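PDB 5MPO: molybdopterin synthase catalytic subunit from Homo sapiens, which catalyses, as the large subunit of a heterotetramer, the conversion of precursor Z into molybdopterin by transferring sulfur from the thiocarboxylated small subunit MOCS2A. Local coordinates for residues A45-F49 and S122-V126; L29-V34 and A108-A113. The contacts are given in a common frame with arbitrary orientation. Residue numbers count along the deposited sequence, not the author numbering.

Interaction 1: residues A45-F49 and S122-V126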
ATOM      1  N   ALA C  45      -2.012 -10.575   3.763  1.00 51.17           N
ATOM      2  CA  ALA C  45      -1.775  -9.286   3.074  1.00 51.59           C
ATOM      3  C   ALA C  45      -1.422  -8.147   4.053  1.00 53.87           C
ATOM      4  O   ALA C  45      -2.074  -7.975   5.071  1.00 52.89           O
ATOM      5  CB  ALA C  45      -2.992  -8.902   2.246  1.00 49.92           C
ATOM      6  N   ILE C  46      -0.392  -7.391   3.710  1.00 48.73           N
ATOM      7  CA  ILE C  46      -0.015  -6.183   4.397  1.00 51.19           C
ATOM      8  C   ILE C  46       0.053  -5.120   3.342  1.00 50.34           C
ATOM      9  O   ILE C  46       0.806  -5.312   2.368  1.00 49.16           O
ATOM     10  CB  ILE C  46       1.371  -6.335   5.031  1.00 49.70           C
ATOM     11  CG1 ILE C  46       1.319  -7.455   6.068  1.00 50.08           C
ATOM     12  CG2 ILE C  46       1.835  -5.035   5.668  1.00 48.29           C
ATOM     13  CD1 ILE C  46       2.646  -7.723   6.737  1.00 49.45           C
ATOM     14  N   SER C  47      -0.750  -4.049   3.481  1.00 45.34           N
ATOM     15  CA  SER C  47      -0.542  -2.868   2.638  1.00 47.02           C
ATOM     16  C   SER C  47       0.166  -1.865   3.484  1.00 42.81           C
ATOM     17  O   SER C  47      -0.063  -1.821   4.675  1.00 45.51           O
ATOM     18  CB  SER C  47      -1.842  -2.298   2.052  1.00 46.54           C
ATOM     19  OG  SER C  47      -2.466  -3.311   1.268  1.00 62.54           O
ATOM     20  N   LEU C  48       1.022  -1.065   2.869  1.00 45.62           N
ATOM     21  CA  LEU C  48       1.702   0.040   3.547  1.00 45.49           C
ATOM     22  C   LEU C  48       1.669   1.300   2.718  1.00 49.07           C
ATOM     23  O   LEU C  48       1.639   1.240   1.489  1.00 46.49           O
ATOM     24  CB  LEU C  48       3.163  -0.278   3.852  1.00 45.69           C
ATOM     25  CG  LEU C  48       3.415  -1.425   4.819  1.00 45.93           C
ATOM     26  CD1 LEU C  48       3.867  -2.630   4.045  1.00 54.09           C
ATOM     27  CD2 LEU C  48       4.486  -1.076   5.816  1.00 48.88           C
ATOM     28  N   PHE C  49       1.602   2.439   3.418  1.00 50.10           N
ATOM     29  CA  PHE C  49       1.741   3.742   2.788  1.00 48.84           C
ATOM     30  C   PHE C  49       2.880   4.468   3.485  1.00 46.26           C
ATOM     31  O   PHE C  49       2.962   4.463   4.707  1.00 46.34           O
ATOM     32  CB  PHE C  49       0.458   4.612   2.824  1.00 45.27           C
ATOM     33  CG  PHE C  49       0.700   5.988   2.245  1.00 48.71           C
ATOM     34  CD1 PHE C  49       0.793   6.173   0.860  1.00 48.26           C
ATOM     35  CD2 PHE C  49       0.970   7.082   3.080  1.00 52.86           C
ATOM     36  CE1 PHE C  49       1.095   7.443   0.328  1.00 54.23           C
ATOM     37  CE2 PHE C  49       1.263   8.359   2.567  1.00 50.35           C
ATOM     38  CZ  PHE C  49       1.339   8.535   1.187  1.00 59.28           C
ATOM     39  N   SER C 122      -6.894  -4.732   3.305  1.00 47.99           N
ATOM     40  CA  SER C 122      -5.669  -4.062   3.682  1.00 43.28           C
ATOM     41  C   SER C 122      -5.401  -2.848   2.780  1.00 46.90           C
ATOM     42  O   SER C 122      -5.019  -1.796   3.287  1.00 44.71           O
ATOM     43  CB  SER C 122      -4.503  -5.044   3.686  1.00 44.79           C
ATOM     44  OG  SER C 122      -3.995  -5.187   2.371  1.00 52.38           O
ATOM     45  N   LEU C 123      -5.660  -2.961   1.477  1.00 49.00           N
ATOM     46  CA  LEU C 123      -5.457  -1.823   0.553  1.00 50.88           C
ATOM     47  C   LEU C 123      -6.459  -0.739   0.780  1.00 48.01           C
ATOM     48  O   LEU C 123      -6.120   0.409   0.777  1.00 45.88           O
ATOM     49  CB  LEU C 123      -5.628  -2.254  -0.887  1.00 53.58           C
ATOM     50  CG  LEU C 123      -4.519  -3.191  -1.387  1.00 57.04           C
ATOM     51  CD1 LEU C 123      -5.032  -4.178  -2.468  1.00 58.83           C
ATOM     52  CD2 LEU C 123      -3.339  -2.330  -1.876  1.00 57.41           C
ATOM     53  N   GLU C 124      -7.713  -1.103   0.925  1.00 44.75           N
ATOM     54  CA  GLU C 124      -8.742  -0.103   1.143  1.00 43.69           C
ATOM     55  C   GLU C 124      -8.592   0.611   2.501  1.00 45.59           C
ATOM     56  O   GLU C 124      -8.785   1.806   2.567  1.00 42.86           O
ATOM     57  CB  GLU C 124     -10.128  -0.728   1.007  1.00 46.25           C
ATOM     58  CG  GLU C 124     -10.453  -1.107  -0.456  1.00 49.15           C
ATOM     59  CD  GLU C 124     -11.823  -1.757  -0.651  1.00 52.58           C
ATOM     60  OE1 GLU C 124     -12.656  -1.715   0.240  1.00 47.11           O
ATOM     61  OE2 GLU C 124     -12.073  -2.337  -1.722  1.00 60.87           O
ATOM     62  N   ALA C 125      -8.240  -0.115   3.560  1.00 39.35           N
ATOM     63  CA  ALA C 125      -8.105   0.465   4.876  1.00 40.68           C
ATOM     64  C   ALA C 125      -6.901   1.417   4.935  1.00 42.63           C
ATOM     65  O   ALA C 125      -6.966   2.458   5.578  1.00 40.28           O
ATOM     66  CB  ALA C 125      -8.003  -0.614   5.936  1.00 41.11           C
ATOM     67  N   VAL C 126      -5.839   1.109   4.204  1.00 43.90           N
ATOM     68  CA  VAL C 126      -4.683   1.973   4.196  1.00 42.24           C
ATOM     69  C   VAL C 126      -5.064   3.256   3.514  1.00 45.98           C
ATOM     70  O   VAL C 126      -4.733   4.367   3.965  1.00 42.29           O
ATOM     71  CB  VAL C 126      -3.495   1.327   3.494  1.00 44.08           C
ATOM     72  CG1 VAL C 126      -2.470   2.362   3.056  1.00 48.14           C
ATOM     73  CG2 VAL C 126      -2.824   0.365   4.448  1.00 45.25           C
TER
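Small side chains let a helix lie close on a β-sheet, and the start of helix 119-136 is a good example. Ser122 sits where the CA atoms of the two segments come nearest, 5.4 Å from the CA of Ser47. Its CA-to-CB bond points at the strand, and the hydroxyls meet directly: Ser47 OG and Ser122 OG are hydrogen-bonded at 2.7 Å. Ser122 OG also bonds to the backbone carbonyl of Arg119, one turn back, so the pair is tied into the first turn of the helix. On its flank, Ala45 CB packs 3.9 Å from Ser122 OG. Leu123 leaves the helix sideways, yet its branch point swings in until CG is 3.4 Å from Ser47 OG. The short axes run nearly parallel, 7.4 Å apart and inclined by 25°, as in the α/β layering of the MoaE fold, where this helix packs across one face of the mixed sheet containing strand 45-52. Glu124 points away from that sheet, and its carboxylate oxygen OE1 is hydrogen-bonded to Trp89 NE1. One turn after Ser122, to whose carbonyl its own amide is bonded, Val126 brings an apolar side chain back to the strand. With chi1 near 160° it sets CG2 3.5 Å from Ser47 O and 3.7 Å from Ser47 CB, while CG1 rests 3.7 Å from Phe49 CB. The phenyl ring leads away from this segment toward Ile130, further along the same helix.

Interaction 2: residues L29-V34 and A108-A113; sequences LSVDEV and ASIIIA
A capped helix start laid over a β-sheet face defines this contact, in which helix 31-38 packs on strand 108-116. Leu29 is extended (phi/psi -88/144), and Ser30 is the N-cap: its OG accepts from Glu33 N at 2.8 Å, while Val34 N bonds to Ser30 O at 3.0 Å. From Val31 the backbone is helical. On the other side, Ser109 (-90/-25) turns the chain and forms a classic β bulge with Ile110, both facing Gly51; extended strand follows through Ala113. Nearest CA pairs are Leu29–Ala108 at 6.2 Å, Val31–Ile111 at 7.0 Å and Val34–Ala113 at 7.0 Å.

No hydrogen bond joins the segments; the contact is apolar. Ile111, in the mt rotamer, points toward the helix and is central: its CD1 lies 3.6 Å from Leu29 CB, 3.7 Å from Val31 N and 4.0 Å from Val31 CG2. Val34, chi1 t, places CG1 3.7 Å from Ile111 CG2 and 4.0 Å from Ala113 CB. Leu29, also mt, extends CD1 to 3.9 Å from Ala108 O and from Ile110 N, with its CB 4.4 Å from Ala108 CB. Ile110 and Ile112 point away and pack on helix 119-136, Ile130 among their partners. Such alternation suits an inner strand of a sheet with helices on both faces, as in the α/β hammerhead fold of MoaE proteins.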
ATOM      1  N   LEU C  29      11.635   6.987  10.980  1.00 57.99           N
ATOM      2  CA  LEU C  29      10.706   5.869  10.904  1.00 52.91           C
ATOM      3  C   LEU C  29      11.305   4.750  10.077  1.00 55.51           C
ATOM      4  O   LEU C  29      11.981   4.996   9.086  1.00 50.53           O
ATOM      5  CB  LEU C  29       9.396   6.321  10.277  1.00 55.07           C
ATOM      6  CG  LEU C  29       8.722   7.510  10.931  1.00 49.93           C
ATOM      7  CD1 LEU C  29       7.400   7.735  10.257  1.00 50.98           C
ATOM      8  CD2 LEU C  29       8.544   7.241  12.413  1.00 57.63           C
ATOM      9  N   SER C  30      11.036   3.520  10.476  1.00 56.63           N
ATOM     10  CA  SER C  30      11.553   2.357   9.775  1.00 56.08           C
ATOM     11  C   SER C  30      10.388   1.544   9.154  1.00 54.28           C
ATOM     12  O   SER C  30       9.497   1.061   9.871  1.00 56.86           O
ATOM     13  CB  SER C  30      12.347   1.523  10.780  1.00 59.98           C
ATOM     14  OG  SER C  30      12.340   0.173  10.421  1.00 65.52           O
ATOM     15  N   VAL C  31      10.414   1.351   7.837  1.00 51.31           N
ATOM     16  CA  VAL C  31       9.383   0.582   7.168  1.00 53.46           C
ATOM     17  C   VAL C  31       9.441  -0.842   7.689  1.00 60.73           C
ATOM     18  O   VAL C  31       8.409  -1.452   7.929  1.00 71.00           O
ATOM     19  CB  VAL C  31       9.522   0.558   5.623  1.00 62.10           C
ATOM     20  CG1 VAL C  31       8.339  -0.152   4.992  1.00 66.86           C
ATOM     21  CG2 VAL C  31       9.575   1.958   5.029  1.00 58.95           C
ATOM     22  N   ASP C  32      10.637  -1.363   7.898  1.00 61.31           N
ATOM     23  CA  ASP C  32      10.794  -2.730   8.355  1.00 63.16           C
ATOM     24  C   ASP C  32      10.268  -2.933   9.751  1.00 58.90           C
ATOM     25  O   ASP C  32       9.542  -3.881   9.999  1.00 56.84           O
ATOM     26  CB  ASP C  32      12.260  -3.173   8.296  1.00 78.92           C
ATOM     27  CG  ASP C  32      12.393  -4.681   8.172  1.00 90.31           C
ATOM     28  OD1 ASP C  32      12.253  -5.209   7.005  1.00 78.24           O
ATOM     29  OD2 ASP C  32      12.590  -5.299   9.262  1.00 80.50           O
ATOM     30  N   GLU C  33      10.642  -2.038  10.653  1.00 60.84           N
ATOM     31  CA  GLU C  33      10.093  -1.999  12.006  1.00 57.73           C
ATOM     32  C   GLU C  33       8.570  -2.066  11.932  1.00 66.41           C
ATOM     33  O   GLU C  33       7.970  -2.962  12.546  1.00 54.44           O
ATOM     34  CB  GLU C  33      10.533  -0.717  12.713  1.00 62.41           C
ATOM     35  CG  GLU C  33       9.945  -0.437  14.109  1.00 71.32           C
ATOM     36  CD  GLU C  33       9.840   1.066  14.516  1.00 79.48           C
ATOM     37  OE1 GLU C  33       9.641   1.238  15.735  1.00 73.10           O
ATOM     38  OE2 GLU C  33       9.903   2.064  13.682  1.00 83.98           O
ATOM     39  N   VAL C  34       7.956  -1.147  11.157  1.00 59.67           N
ATOM     40  CA  VAL C  34       6.499  -0.946  11.218  1.00 52.82           C
ATOM     41  C   VAL C  34       5.781  -2.111  10.552  1.00 54.39           C
ATOM     42  O   VAL C  34       4.731  -2.530  11.016  1.00 59.81           O
ATOM     43  CB  VAL C  34       6.057   0.355  10.521  1.00 51.10           C
ATOM     44  CG1 VAL C  34       4.532   0.462  10.412  1.00 53.90           C
ATOM     45  CG2 VAL C  34       6.597   1.545  11.237  1.00 51.63           C
ATOM     46  N   ALA C 108      10.937   9.542   5.682  1.00 49.08           N
ATOM     47  CA  ALA C 108       9.507   9.321   5.857  1.00 47.31           C
ATOM     48  C   ALA C 108       8.946  10.187   6.940  1.00 47.56           C
ATOM     49  O   ALA C 108       9.493  10.211   8.048  1.00 56.36           O
ATOM     50  CB  ALA C 108       9.236   7.834   6.185  1.00 46.58           C
ATOM     51  N   SER C 109       7.845  10.867   6.634  1.00 51.64           N
ATOM     52  CA  SER C 109       7.016  11.557   7.643  1.00 51.94           C
ATOM     53  C   SER C 109       5.877  10.683   8.268  1.00 51.12           C
ATOM     54  O   SER C 109       5.376  10.984   9.354  1.00 46.24           O
ATOM     55  CB  SER C 109       6.384  12.804   7.025  1.00 53.50           C
ATOM     56  OG  SER C 109       5.442  12.497   6.012  1.00 55.39           O
ATOM     57  N   ILE C 110       5.433   9.667   7.541  1.00 45.50           N
ATOM     58  CA  ILE C 110       4.310   8.835   7.952  1.00 48.15           C
ATOM     59  C   ILE C 110       4.513   7.434   7.392  1.00 48.77           C
ATOM     60  O   ILE C 110       5.026   7.271   6.288  1.00 47.33           O
ATOM     61  CB  ILE C 110       2.912   9.433   7.547  1.00 46.62           C
ATOM     62  CG1 ILE C 110       1.804   8.499   7.962  1.00 50.36           C
ATOM     63  CG2 ILE C 110       2.769   9.660   6.074  1.00 50.27           C
ATOM     64  CD1 ILE C 110       0.488   9.150   8.271  1.00 51.81           C
ATOM     65  N   ILE C 111       4.124   6.431   8.165  1.00 45.39           N
ATOM     66  CA  ILE C 111       4.081   5.079   7.662  1.00 44.74           C
ATOM     67  C   ILE C 111       2.847   4.545   8.307  1.00 44.89           C
ATOM     68  O   ILE C 111       2.692   4.579   9.539  1.00 47.66           O
ATOM     69  CB  ILE C 111       5.314   4.241   8.054  1.00 45.05           C
ATOM     70  CG1 ILE C 111       6.591   4.763   7.417  1.00 48.54           C
ATOM     71  CG2 ILE C 111       5.195   2.782   7.659  1.00 45.85           C
ATOM     72  CD1 ILE C 111       7.823   4.042   7.963  1.00 47.08           C
ATOM     73  N   ILE C 112       1.966   4.049   7.447  1.00 48.60           N
ATOM     74  CA  ILE C 112       0.751   3.334   7.815  1.00 45.34           C
ATOM     75  C   ILE C 112       0.841   1.934   7.237  1.00 45.53           C
ATOM     76  O   ILE C 112       1.231   1.742   6.067  1.00 45.97           O
ATOM     77  CB  ILE C 112      -0.480   4.028   7.239  1.00 44.15           C
ATOM     78  CG1 ILE C 112      -0.626   5.434   7.826  1.00 48.96           C
ATOM     79  CG2 ILE C 112      -1.718   3.238   7.595  1.00 47.78           C
ATOM     80  CD1 ILE C 112      -1.536   6.372   7.058  1.00 49.50           C
ATOM     81  N   ALA C 113       0.497   0.968   8.060  1.00 42.36           N
ATOM     82  CA  ALA C 113       0.445  -0.400   7.658  1.00 41.34           C
ATOM     83  C   ALA C 113      -0.837  -1.069   8.206  1.00 43.20           C
ATOM     84  O   ALA C 113      -1.223  -0.813   9.337  1.00 47.02           O
ATOM     85  CB  ALA C 113       1.684  -1.112   8.171  1.00 42.18           C
TER

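The two contacts show how one sheet organises two helical layers. Strands 45-52 and 108-116 are antiparallel neighbours, joined where Phe49 N meets Ile112 O at 2.8 Å, a probable hydrogen bond. Interaction 1 lies on one face and interaction 2 on the other, their centres 13 Å apart; Leu48, turned away from helix 119-136, packs its CD2 3.7 Å from Ala113 CB. Both reach the second copy of this protein, strand 45-52 continuing the sheet across that interface. Lys134, predicted to bind substrate, has its side chain about 6 Å from those of Phe49 and Ile110; that of Arg119, likewise predicted, is about 4 Å from Ala45's. Ser109 OG bonds to the sulfur carrier subunit's backbone.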